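SsfS6 (Streptomyces sp. SF2575, PDB 4FZR) belongs to the erythromycin biosynthesis protein CIII-like family and adopts the GT-B fold, with two Rossmann-like domains facing each other in each subunit. Local coordinates at residues A[31-36]-A[208-213]; A[88-93]-A[97-102]; A[170-173]-A[179-182]; A[315-318]-A[322-325]. All blocks are in the same frame, centred on the assembly; numbering follows the deposited sequence.

Contact 1 of 4, residues A[31-36]-A[208-213]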
loop_
_atom_site.group_PDB
_atom_site.type_symbol
_atom_site.label_atom_id
_atom_site.label_comp_id
_atom_site.label_asym_id
_atom_site.label_seq_id
_atom_site.Cartn_x
_atom_site.Cartn_y
_atom_site.Cartn_z
ATOM N N PRO A 31 -10.306 1.860 5.428
ATOM C CA PRO A 31 -10.452 0.501 5.964
ATOM C C PRO A 31 -10.494 -0.587 4.887
ATOM O O PRO A 31 -10.366 -1.766 5.221
ATOM C CB PRO A 31 -11.787 0.560 6.721
ATOM C CG PRO A 31 -12.043 2.016 6.953
ATOM C CD PRO A 31 -11.459 2.710 5.765
ATOM N N LEU A 32 -10.669 -0.203 3.625
ATOM C CA LEU A 32 -10.671 -1.168 2.526
ATOM C C LEU A 32 -9.272 -1.382 1.961
ATOM O O LEU A 32 -9.059 -2.259 1.126
ATOM C CB LEU A 32 -11.602 -0.705 1.404
ATOM C CG LEU A 32 -13.099 -0.716 1.714
ATOM C CD1 LEU A 32 -13.866 -0.055 0.584
ATOM C CD2 LEU A 32 -13.608 -2.136 1.945
ATOM N N VAL A 33 -8.319 -0.583 2.425
ATOM C CA VAL A 33 -6.968 -0.616 1.880
ATOM C C VAL A 33 -6.253 -1.952 2.111
ATOM O O VAL A 33 -5.630 -2.483 1.195
ATOM C CB VAL A 33 -6.117 0.551 2.439
ATOM C CG1 VAL A 33 -4.641 0.314 2.179
ATOM C CG2 VAL A 33 -6.569 1.875 1.835
ATOM N N PRO A 34 -6.329 -2.501 3.334
ATOM C CA PRO A 34 -5.590 -3.750 3.566
ATOM C C PRO A 34 -6.120 -4.951 2.774
ATOM O O PRO A 34 -5.323 -5.777 2.329
ATOM C CB PRO A 34 -5.743 -3.969 5.077
ATOM C CG PRO A 34 -5.977 -2.596 5.627
ATOM C CD PRO A 34 -6.830 -1.925 4.595
ATOM N N LEU A 35 -7.434 -5.050 2.596
ATOM C CA LEU A 35 -7.994 -6.128 1.790
ATOM C C LEU A 35 -7.622 -5.930 0.322
ATOM O O LEU A 35 -7.351 -6.894 -0.396
ATOM C CB LEU A 35 -9.515 -6.192 1.947
ATOM C CG LEU A 35 -10.215 -7.337 1.206
ATOM C CD1 LEU A 35 -9.578 -8.685 1.524
ATOM C CD2 LEU A 35 -11.701 -7.364 1.541
ATOM N N SER A 36 -7.603 -4.671 -0.113
ATOM C CA SER A 36 -7.253 -4.324 -1.488
ATOM C C SER A 36 -5.817 -4.710 -1.808
ATOM O O SER A 36 -5.524 -5.204 -2.895
ATOM C CB SER A 36 -7.430 -2.824 -1.722
ATOM O OG SER A 36 -8.798 -2.479 -1.838
ATOM N N VAL A 208 -7.014 -5.332 10.187
ATOM C CA VAL A 208 -5.665 -4.794 10.076
ATOM C C VAL A 208 -5.777 -3.278 9.916
ATOM O O VAL A 208 -6.386 -2.792 8.961
ATOM C CB VAL A 208 -4.905 -5.414 8.889
ATOM C CG1 VAL A 208 -3.562 -4.715 8.684
ATOM C CG2 VAL A 208 -4.709 -6.913 9.110
ATOM N N PRO A 209 -5.214 -2.522 10.870
ATOM C CA PRO A 209 -5.379 -1.063 10.837
ATOM C C PRO A 209 -4.675 -0.390 9.661
ATOM O O PRO A 209 -3.516 -0.702 9.368
ATOM C CB PRO A 209 -4.742 -0.603 12.156
ATOM C CG PRO A 209 -4.674 -1.826 13.017
ATOM C CD PRO A 209 -4.505 -2.971 12.080
ATOM N N TYR A 210 -5.379 0.515 8.987
ATOM C CA TYR A 210 -4.725 1.463 8.099
ATOM C C TYR A 210 -5.259 2.870 8.341
ATOM O O TYR A 210 -6.402 3.180 8.007
ATOM C CB TYR A 210 -4.900 1.091 6.628
ATOM C CG TYR A 210 -4.209 2.079 5.717
ATOM C CD1 TYR A 210 -2.822 2.111 5.624
ATOM C CD2 TYR A 210 -4.938 2.999 4.976
ATOM C CE1 TYR A 210 -2.182 3.022 4.811
ATOM C CE2 TYR A 210 -4.306 3.915 4.157
ATOM C CZ TYR A 210 -2.929 3.920 4.077
ATOM O OH TYR A 210 -2.295 4.831 3.266
ATOM N N ASN A 211 -4.414 3.719 8.914
ATOM C CA ASN A 211 -4.794 5.092 9.213
ATOM C C ASN A 211 -3.807 6.076 8.594
ATOM O O ASN A 211 -3.919 7.287 8.799
ATOM C CB ASN A 211 -4.831 5.324 10.727
ATOM C CG ASN A 211 -5.369 4.129 11.499
ATOM O OD1 ASN A 211 -4.603 3.331 12.036
ATOM N ND2 ASN A 211 -6.688 4.008 11.572
ATOM N N GLY A 212 -2.857 5.557 7.820
ATOM C CA GLY A 212 -1.681 6.315 7.431
ATOM C C GLY A 212 -1.880 7.280 6.279
ATOM O O GLY A 212 -2.803 7.123 5.482
ATOM N N ARG A 213 -1.020 8.295 6.221
ATOM C CA ARG A 213 -0.788 9.065 4.999
ATOM C C ARG A 213 0.723 9.171 4.812
ATOM O O ARG A 213 1.337 8.309 4.178
ATOM C CB ARG A 213 -1.411 10.465 5.056
ATOM C CG ARG A 213 -1.023 11.337 3.854
ATOM C CD ARG A 213 -1.848 12.610 3.769
ATOM N NE ARG A 213 -1.432 13.613 4.752
ATOM C CZ ARG A 213 -0.786 14.743 4.462
ATOM N NH1 ARG A 213 -0.466 15.052 3.211
ATOM N NH2 ARG A 213 -0.456 15.581 5.434
#
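Val33 lies against the aromatic ring of Tyr210 in a CH-pi contact, with CG1 of Val33 4.0 Å from the ring centroid and only 14° off the normal. That branch stands anti to the backbone N (chi1 165°) and takes the ring face, while Val33 CG2 lies 3.7 Å from Tyr210 CD2. The opposite face of the ring is covered by the backbone N of Gly212. Beta-branched valine suits the place: one methyl can sit over the ring while the other packs beside its rim at CD2 and CE2. These residues join helix 33-41 of the N-terminal Rossmann-like domain to the loop that leaves edge strand 203-204 towards the C-terminal domain of the GT-B fold. Apolar packing continues at Pro34, whose CG is 4.0 Å from CB of Tyr210, and whose CB is 4.2 Å from CB of Val208. The compact proline ring also lets CG approach the carbonyl O of Val208 to 3.4 Å. Within 31-36, Leu32 O accepts from both N and OG of Ser36, the hydroxyl arriving from above the carbonyl plane, while Asn211 ND2 bonds to Thr315 OG1. Trp37 and Gly62 of the second subunit pack on Val33 and Tyr210 respectively.

Contact 2 of 4, residues A[88-93]-A[97-102]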
loop_
_atom_site.group_PDB
_atom_site.type_symbol
_atom_site.label_atom_id
_atom_site.label_comp_id
_atom_site.label_asym_id
_atom_site.label_seq_id
_atom_site.Cartn_x
_atom_site.Cartn_y
_atom_site.Cartn_z
ATOM N N THR A 88 -34.044 17.273 7.591
ATOM C CA THR A 88 -33.539 17.572 8.924
ATOM C C THR A 88 -33.276 16.293 9.716
ATOM O O THR A 88 -33.809 15.231 9.400
ATOM C CB THR A 88 -34.507 18.497 9.712
ATOM O OG1 THR A 88 -35.802 17.891 9.805
ATOM C CG2 THR A 88 -34.630 19.860 9.028
HETATM N N MSE A 89 -32.434 16.412 10.736
HETATM C CA MSE A 89 -32.078 15.293 11.598
HETATM C C MSE A 89 -33.218 14.906 12.537
HETATM O O MSE A 89 -33.633 15.709 13.375
HETATM C CB MSE A 89 -30.857 15.668 12.441
HETATM C CG MSE A 89 -29.570 15.820 11.650
HETATM SE SE MSE A 89 -28.601 14.135 11.492
HETATM C CE MSE A 89 -28.314 13.775 13.393
ATOM N N PRO A 90 -33.729 13.671 12.405
ATOM C CA PRO A 90 -34.640 13.168 13.438
ATOM C C PRO A 90 -33.902 13.062 14.764
ATOM O O PRO A 90 -32.713 12.746 14.758
ATOM C CB PRO A 90 -35.017 11.773 12.927
ATOM C CG PRO A 90 -34.775 11.819 11.458
ATOM C CD PRO A 90 -33.607 12.736 11.274
ATOM N N ARG A 91 -34.576 13.322 15.877
ATOM C CA ARG A 91 -33.907 13.255 17.172
ATOM C C ARG A 91 -33.994 11.846 17.753
ATOM O O ARG A 91 -33.072 11.389 18.430
ATOM C CB ARG A 91 -34.484 14.283 18.148
ATOM C CG ARG A 91 -33.653 14.461 19.416
ATOM C CD ARG A 91 -32.224 14.903 19.099
ATOM N NE ARG A 91 -31.338 14.811 20.256
ATOM C CZ ARG A 91 -30.033 15.065 20.222
ATOM N NH1 ARG A 91 -29.449 15.435 19.088
ATOM N NH2 ARG A 91 -29.307 14.952 21.324
ATOM N N GLU A 92 -35.097 11.157 17.481
ATOM C CA GLU A 92 -35.230 9.759 17.871
ATOM C C GLU A 92 -34.256 8.923 17.052
ATOM O O GLU A 92 -34.026 9.198 15.876
ATOM C CB GLU A 92 -36.663 9.265 17.665
ATOM C CG GLU A 92 -37.685 9.930 18.577
ATOM C CD GLU A 92 -39.027 9.222 18.571
ATOM O OE1 GLU A 92 -40.014 9.814 18.084
ATOM O OE2 GLU A 92 -39.096 8.075 19.061
ATOM N N GLU A 93 -33.689 7.898 17.676
ATOM C CA GLU A 93 -32.614 7.128 17.064
ATOM C C GLU A 93 -33.034 6.352 15.817
ATOM O O GLU A 93 -32.298 6.315 14.829
ATOM C CB GLU A 93 -32.018 6.162 18.088
ATOM C CG GLU A 93 -31.172 5.062 17.475
ATOM C CD GLU A 93 -30.151 4.504 18.446
ATOM O OE1 GLU A 93 -29.813 5.205 19.422
ATOM O OE2 GLU A 93 -29.687 3.364 18.233
ATOM N N LEU A 97 -31.707 6.651 11.971
ATOM C CA LEU A 97 -30.986 5.599 11.266
ATOM C C LEU A 97 -31.457 5.488 9.819
ATOM O O LEU A 97 -30.650 5.310 8.909
ATOM C CB LEU A 97 -31.174 4.255 11.974
ATOM C CG LEU A 97 -30.005 3.762 12.827
ATOM C CD1 LEU A 97 -29.474 4.871 13.724
ATOM C CD2 LEU A 97 -30.429 2.552 13.654
ATOM N N GLU A 98 -32.766 5.587 9.614
ATOM C CA GLU A 98 -33.333 5.512 8.274
ATOM C C GLU A 98 -32.955 6.754 7.476
ATOM O O GLU A 98 -32.694 6.681 6.276
ATOM C CB GLU A 98 -34.854 5.358 8.348
ATOM C CG GLU A 98 -35.301 4.034 8.963
ATOM C CD GLU A 98 -36.772 4.014 9.350
ATOM O OE1 GLU A 98 -37.323 5.084 9.688
ATOM O OE2 GLU A 98 -37.377 2.921 9.318
ATOM N N HIS A 99 -32.926 7.896 8.154
ATOM C CA HIS A 99 -32.507 9.148 7.539
ATOM C C HIS A 99 -31.099 8.999 6.961
ATOM O O HIS A 99 -30.852 9.318 5.797
ATOM C CB HIS A 99 -32.541 10.268 8.578
ATOM C CG HIS A 99 -32.089 11.594 8.058
ATOM N ND1 HIS A 99 -30.932 12.209 8.493
ATOM C CD2 HIS A 99 -32.636 12.433 7.148
ATOM C CE1 HIS A 99 -30.786 13.362 7.870
ATOM N NE2 HIS A 99 -31.807 13.524 7.045
ATOM N N ILE A 100 -30.185 8.506 7.790
ATOM C CA ILE A 100 -28.817 8.223 7.370
ATOM C C ILE A 100 -28.786 7.267 6.182
ATOM O O ILE A 100 -28.075 7.499 5.204
ATOM C CB ILE A 100 -28.012 7.598 8.523
ATOM C CG1 ILE A 100 -27.670 8.663 9.567
ATOM C CG2 ILE A 100 -26.736 6.946 7.999
ATOM C CD1 ILE A 100 -27.023 8.112 10.820
ATOM N N GLY A 101 -29.561 6.192 6.278
ATOM C CA GLY A 101 -29.620 5.189 5.230
ATOM C C GLY A 101 -30.002 5.760 3.878
ATOM O O GLY A 101 -29.425 5.392 2.856
ATOM N N ARG A 102 -30.977 6.662 3.867
ATOM C CA ARG A 102 -31.436 7.263 2.621
ATOM C C ARG A 102 -30.352 8.166 2.036
ATOM O O ARG A 102 -30.225 8.285 0.818
ATOM C CB ARG A 102 -32.739 8.038 2.838
ATOM C CG ARG A 102 -33.906 7.154 3.266
ATOM C CD ARG A 102 -35.242 7.879 3.175
ATOM N NE ARG A 102 -35.341 8.995 4.113
ATOM C CZ ARG A 102 -35.739 8.884 5.378
ATOM N NH1 ARG A 102 -36.077 7.702 5.879
ATOM N NH2 ARG A 102 -35.798 9.959 6.150
#
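The backbone N of Leu97 donates to the carbonyl O of Glu93 over 2.9 Å, with an N-H...O angle of 143°. This is an i to i+4 bond in the first turn of the long helix 93-122 in the N-terminal domain of the GT-B fold. Glu93 and Leu97 point the same way, side by side, and CD1 of Leu97 comes within 3.4 Å of Glu93 O and 4.1 Å of Glu93 CG. Leucine suits the buried side of this turn, where Leu159 and Pro157 also meet it. The carboxylate of Glu93, at the end of an extended chain, forms a salt bridge through OE1 with Arg337 of helix 333-341, across to the C-terminal domain. His99 packs the helix on the loop; its ring reaches residues 88-90 with CG anti to the backbone N (chi1 178°). Over one face lie the rigid ring of Pro90, its CD 4.1 Å from the His99 centroid and 26° off the normal in a CH-pi contact, and the carbonyl O of Thr88. The selenium of selenomethionine Met89 sits obliquely, 5.1 Å from the same centroid. Of the imidazole nitrogens of His99, NE2 is hydrogen-bonded to Thr87 OG1, whereas the buried ND1 has no partner in the model.

Contact 3 of 4, residues A[170-173]-A[179-182]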
loop_
_atom_site.group_PDB
_atom_site.type_symbol
_atom_site.label_atom_id
_atom_site.label_comp_id
_atom_site.label_asym_id
_atom_site.label_seq_id
_atom_site.Cartn_x
_atom_site.Cartn_y
_atom_site.Cartn_z
ATOM N N PRO A 170 -36.349 2.641 -7.248
ATOM C CA PRO A 170 -36.503 2.844 -8.694
ATOM C C PRO A 170 -35.357 2.264 -9.527
ATOM O O PRO A 170 -35.621 1.601 -10.530
ATOM C CB PRO A 170 -36.536 4.370 -8.831
ATOM C CG PRO A 170 -36.972 4.864 -7.503
ATOM C CD PRO A 170 -36.370 3.918 -6.514
ATOM N N GLU A 171 -34.112 2.508 -9.126
ATOM C CA GLU A 171 -32.960 2.041 -9.899
ATOM C C GLU A 171 -32.887 0.516 -9.959
ATOM O O GLU A 171 -32.398 -0.050 -10.937
ATOM C CB GLU A 171 -31.654 2.612 -9.336
ATOM C CG GLU A 171 -31.394 4.060 -9.732
ATOM C CD GLU A 171 -32.348 5.034 -9.066
ATOM O OE1 GLU A 171 -32.798 4.752 -7.935
ATOM O OE2 GLU A 171 -32.651 6.082 -9.676
ATOM N N LEU A 172 -33.373 -0.144 -8.914
ATOM C CA LEU A 172 -33.406 -1.600 -8.876
ATOM C C LEU A 172 -34.530 -2.142 -9.757
ATOM O O LEU A 172 -34.496 -3.299 -10.182
ATOM C CB LEU A 172 -33.574 -2.095 -7.437
ATOM C CG LEU A 172 -32.337 -1.970 -6.545
ATOM C CD1 LEU A 172 -32.624 -2.494 -5.147
ATOM C CD2 LEU A 172 -31.165 -2.719 -7.157
ATOM N N ALA A 173 -35.521 -1.302 -10.033
ATOM C CA ALA A 173 -36.623 -1.682 -10.909
ATOM C C ALA A 173 -36.161 -1.706 -12.365
ATOM O O ALA A 173 -36.605 -2.544 -13.149
ATOM C CB ALA A 173 -37.800 -0.730 -10.737
ATOM N N ASP A 179 -34.407 -6.003 -4.666
ATOM C CA ASP A 179 -33.309 -6.003 -3.709
ATOM C C ASP A 179 -32.013 -6.260 -4.467
ATOM O O ASP A 179 -32.036 -6.595 -5.652
ATOM C CB ASP A 179 -33.526 -7.097 -2.662
ATOM C CG ASP A 179 -32.681 -6.899 -1.416
ATOM O OD1 ASP A 179 -31.586 -6.306 -1.515
ATOM O OD2 ASP A 179 -33.114 -7.342 -0.333
ATOM N N PHE A 180 -30.883 -6.097 -3.789
ATOM C CA PHE A 180 -29.593 -6.415 -4.383
ATOM C C PHE A 180 -29.333 -7.905 -4.287
ATOM O O PHE A 180 -29.664 -8.531 -3.279
ATOM C CB PHE A 180 -28.470 -5.670 -3.668
ATOM C CG PHE A 180 -28.462 -4.195 -3.925
ATOM C CD1 PHE A 180 -28.191 -3.702 -5.190
ATOM C CD2 PHE A 180 -28.712 -3.300 -2.900
ATOM C CE1 PHE A 180 -28.176 -2.344 -5.429
ATOM C CE2 PHE A 180 -28.698 -1.939 -3.134
ATOM C CZ PHE A 180 -28.431 -1.462 -4.400
ATOM N N PRO A 181 -28.736 -8.483 -5.337
ATOM C CA PRO A 181 -28.330 -9.885 -5.228
ATOM C C PRO A 181 -27.345 -10.046 -4.079
ATOM O O PRO A 181 -26.589 -9.120 -3.792
ATOM C CB PRO A 181 -27.668 -10.176 -6.584
ATOM C CG PRO A 181 -27.373 -8.837 -7.184
ATOM C CD PRO A 181 -28.403 -7.901 -6.647
ATOM N N ASP A 182 -27.367 -11.195 -3.417
ATOM C CA ASP A 182 -26.525 -11.393 -2.248
ATOM C C ASP A 182 -25.043 -11.316 -2.583
ATOM O O ASP A 182 -24.624 -11.658 -3.691
ATOM C CB ASP A 182 -26.840 -12.728 -1.583
ATOM C CG ASP A 182 -28.126 -12.683 -0.794
ATOM O OD1 ASP A 182 -28.984 -11.831 -1.114
ATOM O OD2 ASP A 182 -28.278 -13.489 0.147
#
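Leu172 reaches from its helix to the loop residues Asp179 and Phe180, and its CB already aims at them. CG is anti to the carbonyl carbon of Leu172 (chi1 -74°), and from there both methyls reach the loop. The first branch, CD1, does double duty. It lies 3.9 Å from CA of Asp179, against the backbone of that residue, and 4.3 Å above the plane of the Phe180 ring, over its centre. The second branch, CD2, meets one side of the ring, coming within 3.5 Å of Phe180 CE1 and 3.7 Å of Phe180 CD1. The leucine and phenylalanine side chains cross at about a right angle, with the leucine CD1 over the ring centre and its CD2 by the CD1-CE1 side of the same face. Leucine suits the inward side of the helix for this reason, and phenylalanine offers a broad apolar surface to a buried place between two helices. Asp179, by contrast, brings only its backbone to the leucine; its CB points away, which suits an exposed polar residue. The pair sits in a small core: Val165 of helix 158-167 touches Leu172 and Phe180, Pro137 and Leu138 of helix 135-143 pack on the ring, and Pro181 O accepts from Trp147 NE1 of strand 147-150, just before the chain enters strand 185-188.

Contact 4 of 4, residues A[315-318]-A[322-325]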
loop_
_atom_site.group_PDB
_atom_site.type_symbol
_atom_site.label_atom_id
_atom_site.label_comp_id
_atom_site.label_asym_id
_atom_site.label_seq_id
_atom_site.Cartn_x
_atom_site.Cartn_y
_atom_site.Cartn_z
ATOM N N THR A 315 -8.905 0.243 15.665
ATOM C CA THR A 315 -7.453 0.315 15.781
ATOM C C THR A 315 -7.035 0.101 17.236
ATOM O O THR A 315 -6.149 -0.705 17.528
ATOM C CB THR A 315 -6.898 1.670 15.288
ATOM O OG1 THR A 315 -7.279 1.886 13.925
ATOM C CG2 THR A 315 -5.379 1.693 15.377
ATOM N N CYS A 316 -7.681 0.827 18.145
ATOM C CA CYS A 316 -7.419 0.701 19.580
ATOM C C CYS A 316 -7.701 -0.710 20.090
ATOM O O CYS A 316 -6.909 -1.276 20.840
ATOM C CB CYS A 316 -8.272 1.699 20.359
ATOM S SG CYS A 316 -7.818 3.421 20.093
ATOM N N LEU A 317 -8.842 -1.265 19.690
ATOM C CA LEU A 317 -9.191 -2.635 20.049
ATOM C C LEU A 317 -8.102 -3.614 19.618
ATOM O O LEU A 317 -7.650 -4.435 20.418
ATOM C CB LEU A 317 -10.535 -3.039 19.427
ATOM C CG LEU A 317 -11.817 -2.669 20.181
ATOM C CD1 LEU A 317 -13.032 -3.271 19.487
ATOM C CD2 LEU A 317 -11.747 -3.130 21.627
ATOM N N SER A 318 -7.674 -3.527 18.362
ATOM C CA SER A 318 -6.718 -4.493 17.823
ATOM C C SER A 318 -5.340 -4.352 18.464
ATOM O O SER A 318 -4.539 -5.285 18.452
ATOM C CB SER A 318 -6.621 -4.368 16.298
ATOM O OG SER A 318 -5.599 -3.472 15.888
ATOM N N PRO A 322 -7.099 0.610 26.036
ATOM C CA PRO A 322 -8.401 1.101 26.516
ATOM C C PRO A 322 -8.745 2.481 25.956
ATOM O O PRO A 322 -7.851 3.309 25.768
ATOM C CB PRO A 322 -8.230 1.151 28.043
ATOM C CG PRO A 322 -6.760 1.125 28.279
ATOM C CD PRO A 322 -6.168 0.346 27.147
ATOM N N GLN A 323 -10.028 2.716 25.695
ATOM C CA GLN A 323 -10.452 3.917 24.991
ATOM C C GLN A 323 -11.476 4.723 25.774
ATOM O O GLN A 323 -12.347 4.162 26.440
ATOM C CB GLN A 323 -11.080 3.546 23.643
ATOM C CG GLN A 323 -10.667 2.189 23.096
ATOM C CD GLN A 323 -11.363 1.855 21.790
ATOM O OE1 GLN A 323 -11.881 2.737 21.106
ATOM N NE2 GLN A 323 -11.387 0.574 21.442
ATOM N N VAL A 324 -11.367 6.044 25.681
ATOM C CA VAL A 324 -12.453 6.917 26.088
ATOM C C VAL A 324 -13.077 7.463 24.812
ATOM O O VAL A 324 -12.464 8.251 24.090
ATOM C CB VAL A 324 -11.987 8.074 26.987
ATOM C CG1 VAL A 324 -13.185 8.923 27.401
ATOM C CG2 VAL A 324 -11.241 7.540 28.213
ATOM N N SER A 325 -14.292 7.013 24.526
ATOM C CA SER A 325 -14.995 7.423 23.323
ATOM C C SER A 325 -16.026 8.503 23.627
ATOM O O SER A 325 -16.891 8.316 24.485
ATOM C CB SER A 325 -15.679 6.211 22.688
ATOM O OG SER A 325 -16.467 6.587 21.573
#
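Gln323 presents the flat face of its carboxamide to CB of Cys316, which stands 3.4 Å from Gln323 CD and 3.5 Å from Gln323 NE2, with OE1 of the same amide only slightly farther off. The cysteine touches with CB, since SG, anti to the carbonyl carbon (chi1 -68°), stays farther from the amide than CB does. Small and weakly polar, cysteine leaves room for the amide to come close to the helix. Leu317 meets the same group from its nitrogen end: CG of Leu317 is 3.5 Å from Gln323 NE2, CD2 of Leu317 is 3.7 Å from it, and the two side chains cross at about a right angle. Because the glutamine is straight beyond CG (chi2 178°), its head can reach from the strand to the helix. There the buried polar atoms find partners beyond the two segments, OE1 of Gln323 with His306 NE2 and NE2, through a weak bond, with Thr313 O. That explains why a long amide is at home amid apolar neighbours such as Leu339. Helix 310-318 is the connection between strands 303-306 and 323-325, so the contact packs helix on sheet in a beta-alpha-beta crossover of the C-terminal Rossmann-like domain.

Overall arrangement
Along the chain, contact 1 spans much of the N-terminal domain, joining helix 33-41 to the loop after strand 203-204, and contacts 2 and 3 fall between its two segments; contact 4 follows in the C-terminal domain. Contacts 1 and 4 have centres about 17 Å apart and touch across the domain boundary, where Asn211 ND2 and Thr315 OG1 form a probable hydrogen bond and Pro209 packs on Ser318. Contact 3 lies farthest out, its centre about 37 Å from that of contact 4. Contact 2 is a second link between the domains, through Arg337, and both meeting places are consistent with a role in setting the relative placement of the two halves.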